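Rhamnosidase B (Bacillus sp., PDB 2OKX) catalyses the hydrolysis of terminal alpha-L-rhamnose residues from rhamnosides, probably with inversion of the anomeric centre, as a member of glycoside hydrolase family 78. Local coordinates at residues A[486-491]-A[495-500]; A[59-64]-A[448-453]. One frame throughout, in Å; residues are numbered along the deposited sequence.

Contact 1: residues A[486-491]-A[495-500]; sequences FRYICR and QSYVSP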
loop_
_atom_site.group_PDB
_atom_site.type_symbol
_atom_site.label_atom_id
_atom_site.label_comp_id
_atom_site.label_asym_id
_atom_site.label_seq_id
_atom_site.Cartn_x
_atom_site.Cartn_y
_atom_site.Cartn_z
ATOM N N PHE A 486 -4.904 -11.270 -11.800
ATOM C CA PHE A 486 -4.048 -12.327 -12.306
ATOM C C PHE A 486 -4.898 -13.169 -13.247
ATOM O O PHE A 486 -6.128 -13.201 -13.138
ATOM C CB PHE A 486 -3.405 -13.177 -11.185
ATOM C CG PHE A 486 -4.307 -14.218 -10.562
ATOM C CD1 PHE A 486 -4.575 -14.180 -9.196
ATOM C CD2 PHE A 486 -4.823 -15.275 -11.313
ATOM C CE1 PHE A 486 -5.336 -15.177 -8.586
ATOM C CE2 PHE A 486 -5.587 -16.277 -10.710
ATOM C CZ PHE A 486 -5.843 -16.226 -9.345
ATOM N N ARG A 487 -4.248 -13.785 -14.222
ATOM C CA ARG A 487 -4.941 -14.665 -15.145
ATOM C C ARG A 487 -4.221 -15.993 -15.059
ATOM O O ARG A 487 -2.990 -16.045 -15.078
ATOM C CB ARG A 487 -4.890 -14.153 -16.586
ATOM C CG ARG A 487 -5.267 -15.238 -17.609
ATOM C CD ARG A 487 -5.593 -14.654 -18.966
ATOM N NE ARG A 487 -6.835 -13.892 -18.935
ATOM C CZ ARG A 487 -7.338 -13.239 -19.976
ATOM N NH1 ARG A 487 -6.699 -13.254 -21.140
ATOM N NH2 ARG A 487 -8.479 -12.574 -19.855
ATOM N N TYR A 488 -4.997 -17.059 -14.953
ATOM C CA TYR A 488 -4.458 -18.404 -14.863
ATOM C C TYR A 488 -5.111 -19.205 -15.979
ATOM O O TYR A 488 -6.339 -19.235 -16.094
ATOM C CB TYR A 488 -4.819 -19.017 -13.507
ATOM C CG TYR A 488 -4.360 -20.444 -13.320
ATOM C CD1 TYR A 488 -3.117 -20.732 -12.756
ATOM C CD2 TYR A 488 -5.174 -21.510 -13.706
ATOM C CE1 TYR A 488 -2.699 -22.049 -12.576
ATOM C CE2 TYR A 488 -4.765 -22.831 -13.534
ATOM C CZ TYR A 488 -3.530 -23.092 -12.969
ATOM O OH TYR A 488 -3.131 -24.396 -12.795
ATOM N N ILE A 489 -4.288 -19.826 -16.816
ATOM C CA ILE A 489 -4.788 -20.635 -17.919
ATOM C C ILE A 489 -4.574 -22.088 -17.514
ATOM O O ILE A 489 -3.453 -22.510 -17.232
ATOM C CB ILE A 489 -4.034 -20.322 -19.224
ATOM C CG1 ILE A 489 -4.084 -18.814 -19.491
ATOM C CG2 ILE A 489 -4.679 -21.066 -20.386
ATOM C CD1 ILE A 489 -3.156 -18.345 -20.590
ATOM N N CYS A 490 -5.665 -22.838 -17.490
ATOM C CA CYS A 490 -5.662 -24.232 -17.059
ATOM C C CYS A 490 -4.993 -25.300 -17.903
ATOM O O CYS A 490 -5.014 -25.256 -19.131
ATOM C CB CYS A 490 -7.097 -24.686 -16.822
ATOM S SG CYS A 490 -7.947 -23.766 -15.535
ATOM N N ARG A 491 -4.401 -26.265 -17.210
ATOM C CA ARG A 491 -3.803 -27.415 -17.863
ATOM C C ARG A 491 -4.993 -28.365 -17.764
ATOM O O ARG A 491 -6.013 -28.008 -17.174
ATOM C CB ARG A 491 -2.614 -27.963 -17.069
ATOM C CG ARG A 491 -2.960 -28.543 -15.703
ATOM C CD ARG A 491 -1.819 -29.410 -15.189
ATOM N NE ARG A 491 -0.584 -28.641 -15.066
ATOM C CZ ARG A 491 -0.269 -27.902 -14.008
ATOM N NH1 ARG A 491 -1.097 -27.839 -12.970
ATOM N NH2 ARG A 491 0.861 -27.205 -13.997
ATOM N N GLN A 495 -6.281 -29.106 -10.636
ATOM C CA GLN A 495 -5.064 -28.369 -10.337
ATOM C C GLN A 495 -5.305 -27.351 -9.226
ATOM O O GLN A 495 -6.446 -27.009 -8.919
ATOM C CB GLN A 495 -4.576 -27.661 -11.599
ATOM C CG GLN A 495 -5.584 -26.685 -12.176
ATOM C CD GLN A 495 -5.603 -26.694 -13.691
ATOM O OE1 GLN A 495 -6.394 -27.412 -14.312
ATOM N NE2 GLN A 495 -4.725 -25.908 -14.295
ATOM N N SER A 496 -4.218 -26.885 -8.624
ATOM C CA SER A 496 -4.288 -25.906 -7.547
ATOM C C SER A 496 -3.301 -24.789 -7.832
ATOM O O SER A 496 -2.268 -25.009 -8.466
ATOM C CB SER A 496 -3.936 -26.555 -6.207
ATOM O OG SER A 496 -4.835 -27.600 -5.904
ATOM N N TYR A 497 -3.624 -23.590 -7.365
ATOM C CA TYR A 497 -2.753 -22.445 -7.566
ATOM C C TYR A 497 -2.918 -21.419 -6.457
ATOM O O TYR A 497 -4.033 -21.141 -6.018
ATOM C CB TYR A 497 -3.053 -21.769 -8.905
ATOM C CG TYR A 497 -2.149 -20.586 -9.179
ATOM C CD1 TYR A 497 -0.808 -20.773 -9.514
ATOM C CD2 TYR A 497 -2.623 -19.276 -9.057
ATOM C CE1 TYR A 497 0.037 -19.693 -9.718
ATOM C CE2 TYR A 497 -1.782 -18.186 -9.257
ATOM C CZ TYR A 497 -0.453 -18.400 -9.587
ATOM O OH TYR A 497 0.392 -17.330 -9.779
ATOM N N VAL A 498 -1.798 -20.870 -6.004
ATOM C CA VAL A 498 -1.804 -19.838 -4.980
ATOM C C VAL A 498 -0.920 -18.706 -5.489
ATOM O O VAL A 498 0.291 -18.871 -5.646
ATOM C CB VAL A 498 -1.243 -20.350 -3.636
ATOM C CG1 VAL A 498 -1.148 -19.199 -2.641
ATOM C CG2 VAL A 498 -2.137 -21.448 -3.083
ATOM N N SER A 499 -1.528 -17.560 -5.763
ATOM C CA SER A 499 -0.785 -16.405 -6.246
ATOM C C SER A 499 0.215 -15.923 -5.206
ATOM O O SER A 499 -0.135 -15.726 -4.039
ATOM C CB SER A 499 -1.746 -15.265 -6.590
ATOM O OG SER A 499 -1.030 -14.092 -6.949
ATOM N N PRO A 500 1.482 -15.735 -5.613
ATOM C CA PRO A 500 2.509 -15.267 -4.678
ATOM C C PRO A 500 2.517 -13.740 -4.577
ATOM O O PRO A 500 3.373 -13.156 -3.918
ATOM C CB PRO A 500 3.797 -15.824 -5.280
ATOM C CG PRO A 500 3.527 -15.715 -6.750
ATOM C CD PRO A 500 2.090 -16.196 -6.875
HETATM O O HOH W 1 -1.405 -25.494 -11.147
#
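Gln-495, Tyr-488 and Tyr-497 carry this contact, in which two consecutive, nearly antiparallel strands of the concanavalin-like domain face each other from different sheets. The strand axes are 10.0 Å apart, so side chains rather than backbones join them, a beta-arch across a beta-sandwich. A chi1 of 177° turns the Tyr-488 ring away from its own backbone N and across the gap. There it lies alongside Tyr-497, which comes from the other strand: CD1 of Tyr-488 lies 3.7 Å from CG of Tyr-497, over the rim of that ring's face, and the two planes meet obliquely at 39°. Tyr-497 in turn points its edge at the face of Phe-486 in a T-shaped pair, centroids 5.7 Å apart and planes at 68°. At the other end Gln-495 folds its chain against the edge of Tyr-488, its CG 3.4 Å from Tyr-488 OH, and its amide sits between that hydroxyl and the backbone of Arg-491. A water binds Tyr-488 OH (2.6 Å), takes a hydrogen bond from Arg-491 NH1 (3.0 Å) and gives one to Ser-496 O (2.9 Å). Glu-152 receives the hydroxyl of Tyr-497, and Leu-159 O binds Arg-491 NH2. The chemistry is thus divided: an aromatic cluster fills one end of the interface, while at the turn the buried phenol oxygen of Tyr-488 is satisfied through the water that ties both strands together.

Contact 2: residues A[59-64]-A[448-453]; sequences VGRGPV and SGFIGF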
loop_
_atom_site.group_PDB
_atom_site.type_symbol
_atom_site.label_atom_id
_atom_site.label_comp_id
_atom_site.label_asym_id
_atom_site.label_seq_id
_atom_site.Cartn_x
_atom_site.Cartn_y
_atom_site.Cartn_z
ATOM N N VAL A 59 7.558 -23.267 3.121
ATOM C CA VAL A 59 7.938 -22.848 4.459
ATOM C C VAL A 59 7.763 -21.360 4.762
ATOM O O VAL A 59 7.402 -20.996 5.880
ATOM C CB VAL A 59 9.403 -23.251 4.746
ATOM C CG1 VAL A 59 9.860 -22.675 6.072
ATOM C CG2 VAL A 59 9.519 -24.771 4.764
ATOM N N GLY A 60 8.015 -20.501 3.781
ATOM C CA GLY A 60 7.880 -19.078 4.028
ATOM C C GLY A 60 8.027 -18.206 2.796
ATOM O O GLY A 60 8.218 -18.706 1.685
ATOM N N ARG A 61 7.923 -16.897 3.010
ATOM C CA ARG A 61 8.031 -15.895 1.950
ATOM C C ARG A 61 8.880 -14.739 2.466
ATOM O O ARG A 61 8.954 -14.505 3.673
ATOM C CB ARG A 61 6.648 -15.354 1.573
ATOM C CG ARG A 61 5.633 -16.404 1.146
ATOM C CD ARG A 61 4.239 -15.778 1.016
ATOM N NE ARG A 61 3.197 -16.774 0.776
ATOM C CZ ARG A 61 2.860 -17.242 -0.421
ATOM N NH1 ARG A 61 3.476 -16.806 -1.512
ATOM N NH2 ARG A 61 1.906 -18.159 -0.527
ATOM N N GLY A 62 9.504 -14.011 1.546
ATOM C CA GLY A 62 10.330 -12.883 1.934
ATOM C C GLY A 62 11.110 -12.342 0.750
ATOM O O GLY A 62 10.747 -12.592 -0.398
ATOM N N PRO A 63 12.151 -11.535 0.995
ATOM C CA PRO A 63 12.566 -11.102 2.331
ATOM C C PRO A 63 11.723 -9.880 2.691
ATOM O O PRO A 63 10.883 -9.460 1.901
ATOM C CB PRO A 63 14.031 -10.741 2.124
ATOM C CG PRO A 63 14.001 -10.121 0.750
ATOM C CD PRO A 63 13.120 -11.091 -0.026
ATOM N N VAL A 64 11.928 -9.317 3.876
ATOM C CA VAL A 64 11.184 -8.120 4.247
ATOM C C VAL A 64 11.746 -7.012 3.360
ATOM O O VAL A 64 12.831 -7.167 2.794
ATOM C CB VAL A 64 11.382 -7.765 5.739
ATOM C CG1 VAL A 64 10.788 -8.866 6.616
ATOM C CG2 VAL A 64 12.857 -7.578 6.050
ATOM N N SER A 448 -6.265 -9.186 3.207
ATOM C CA SER A 448 -5.015 -8.934 2.505
ATOM C C SER A 448 -4.228 -10.228 2.478
ATOM O O SER A 448 -3.964 -10.827 3.523
ATOM C CB SER A 448 -4.217 -7.846 3.232
ATOM O OG SER A 448 -2.959 -7.615 2.622
ATOM N N GLY A 449 -3.857 -10.672 1.285
ATOM C CA GLY A 449 -3.110 -11.910 1.206
ATOM C C GLY A 449 -2.993 -12.535 -0.166
ATOM O O GLY A 449 -3.069 -11.857 -1.196
ATOM N N PHE A 450 -2.836 -13.853 -0.164
ATOM C CA PHE A 450 -2.641 -14.625 -1.382
ATOM C C PHE A 450 -3.849 -15.452 -1.798
ATOM O O PHE A 450 -4.267 -16.378 -1.094
ATOM C CB PHE A 450 -1.415 -15.514 -1.179
ATOM C CG PHE A 450 -0.244 -14.776 -0.585
ATOM C CD1 PHE A 450 0.474 -13.853 -1.348
ATOM C CD2 PHE A 450 0.096 -14.943 0.754
ATOM C CE1 PHE A 450 1.509 -13.107 -0.783
ATOM C CE2 PHE A 450 1.132 -14.199 1.331
ATOM C CZ PHE A 450 1.838 -13.279 0.558
ATOM N N ILE A 451 -4.400 -15.107 -2.958
ATOM C CA ILE A 451 -5.559 -15.797 -3.501
ATOM C C ILE A 451 -5.173 -17.205 -3.921
ATOM O O ILE A 451 -4.126 -17.416 -4.539
ATOM C CB ILE A 451 -6.117 -15.045 -4.725
ATOM C CG1 ILE A 451 -6.627 -13.669 -4.290
ATOM C CG2 ILE A 451 -7.221 -15.863 -5.394
ATOM C CD1 ILE A 451 -6.947 -12.745 -5.446
ATOM N N GLY A 452 -6.021 -18.166 -3.572
ATOM C CA GLY A 452 -5.755 -19.547 -3.922
ATOM C C GLY A 452 -7.018 -20.260 -4.348
ATOM O O GLY A 452 -8.130 -19.838 -4.025
ATOM N N PHE A 453 -6.853 -21.345 -5.094
ATOM C CA PHE A 453 -7.998 -22.119 -5.537
ATOM C C PHE A 453 -7.570 -23.509 -5.980
ATOM O O PHE A 453 -6.384 -23.790 -6.145
ATOM C CB PHE A 453 -8.717 -21.420 -6.698
ATOM C CG PHE A 453 -7.887 -21.307 -7.954
ATOM C CD1 PHE A 453 -7.166 -20.151 -8.226
ATOM C CD2 PHE A 453 -7.824 -22.363 -8.862
ATOM C CE1 PHE A 453 -6.393 -20.043 -9.388
ATOM C CE2 PHE A 453 -7.054 -22.269 -10.027
ATOM C CZ PHE A 453 -6.338 -21.106 -10.289
#
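A cation-pi stack of Arg-61 on Phe-450 joins the N-terminal domain to the concanavalin-like domain, at an interface between sheets far apart in sequence. Arg-61 lies on strand 57-62, an edge strand of its antiparallel sheet, and Phe-450 on strand 450-457, just after the chain turns a corner at Gly-449. The backbones stay well apart, the nearest CA atoms (Arg-61 and Phe-450) being 11.3 Å from each other, and the two side chains alone span the distance. The Arg-61 chain runs extended from CG to NE (chi3 -173°) and reaches over the ring from across the interface. Its guanidinium settles flat over one face, planes at 20°, with CZ of Arg-61 3.8 Å from the centroid of the Phe-450 ring and 13° off the normal. CZ thus sits almost over the ring centre, while Arg-61 NE lies nearer the rim, 3.3 Å from Phe-450 CE2, and the aliphatic CD of Arg-61 continues the cover at 3.5 Å from Phe-450 CZ. Val-498 packs on both residues, and Glu-200 forms a salt bridge with NE. With an alanine here, this face of Phe-450 would probably lose its flat cover and Glu-200 its cationic mate. Stacking uses the face of the guanidinium and leaves its N-H groups to polar partners, so one arginine can serve an aromatic ring and a carboxylate together, which is likely to fix its rotation.

The centres of contacts 1 and 2 lie 14 Å apart, and strands 493-498 and 450-457, neighbours in one antiparallel sheet, connect them. Probable backbone hydrogen bonds run from Ser-499 N to Ile-451 O (2.9 Å) and from Phe-453 N to Tyr-497 O (3.0 Å). Phe-453 also extends the aromatic cluster of contact 1, its CZ 3.6 Å from Tyr-488 CD2. Contact 1 joins the two sheets of the sandwich, whereas contact 2 ties one of them to the N-terminal domain. That sheet includes strand 520-528, which carries the calcium ligand His-522; a calcium ion lies about 10 Å from the side chain of Ser-496. Both contacts belong to the beta-rich parts of the chain; by family, catalysis is expected in the six-hairpin (alpha/alpha)6 barrel.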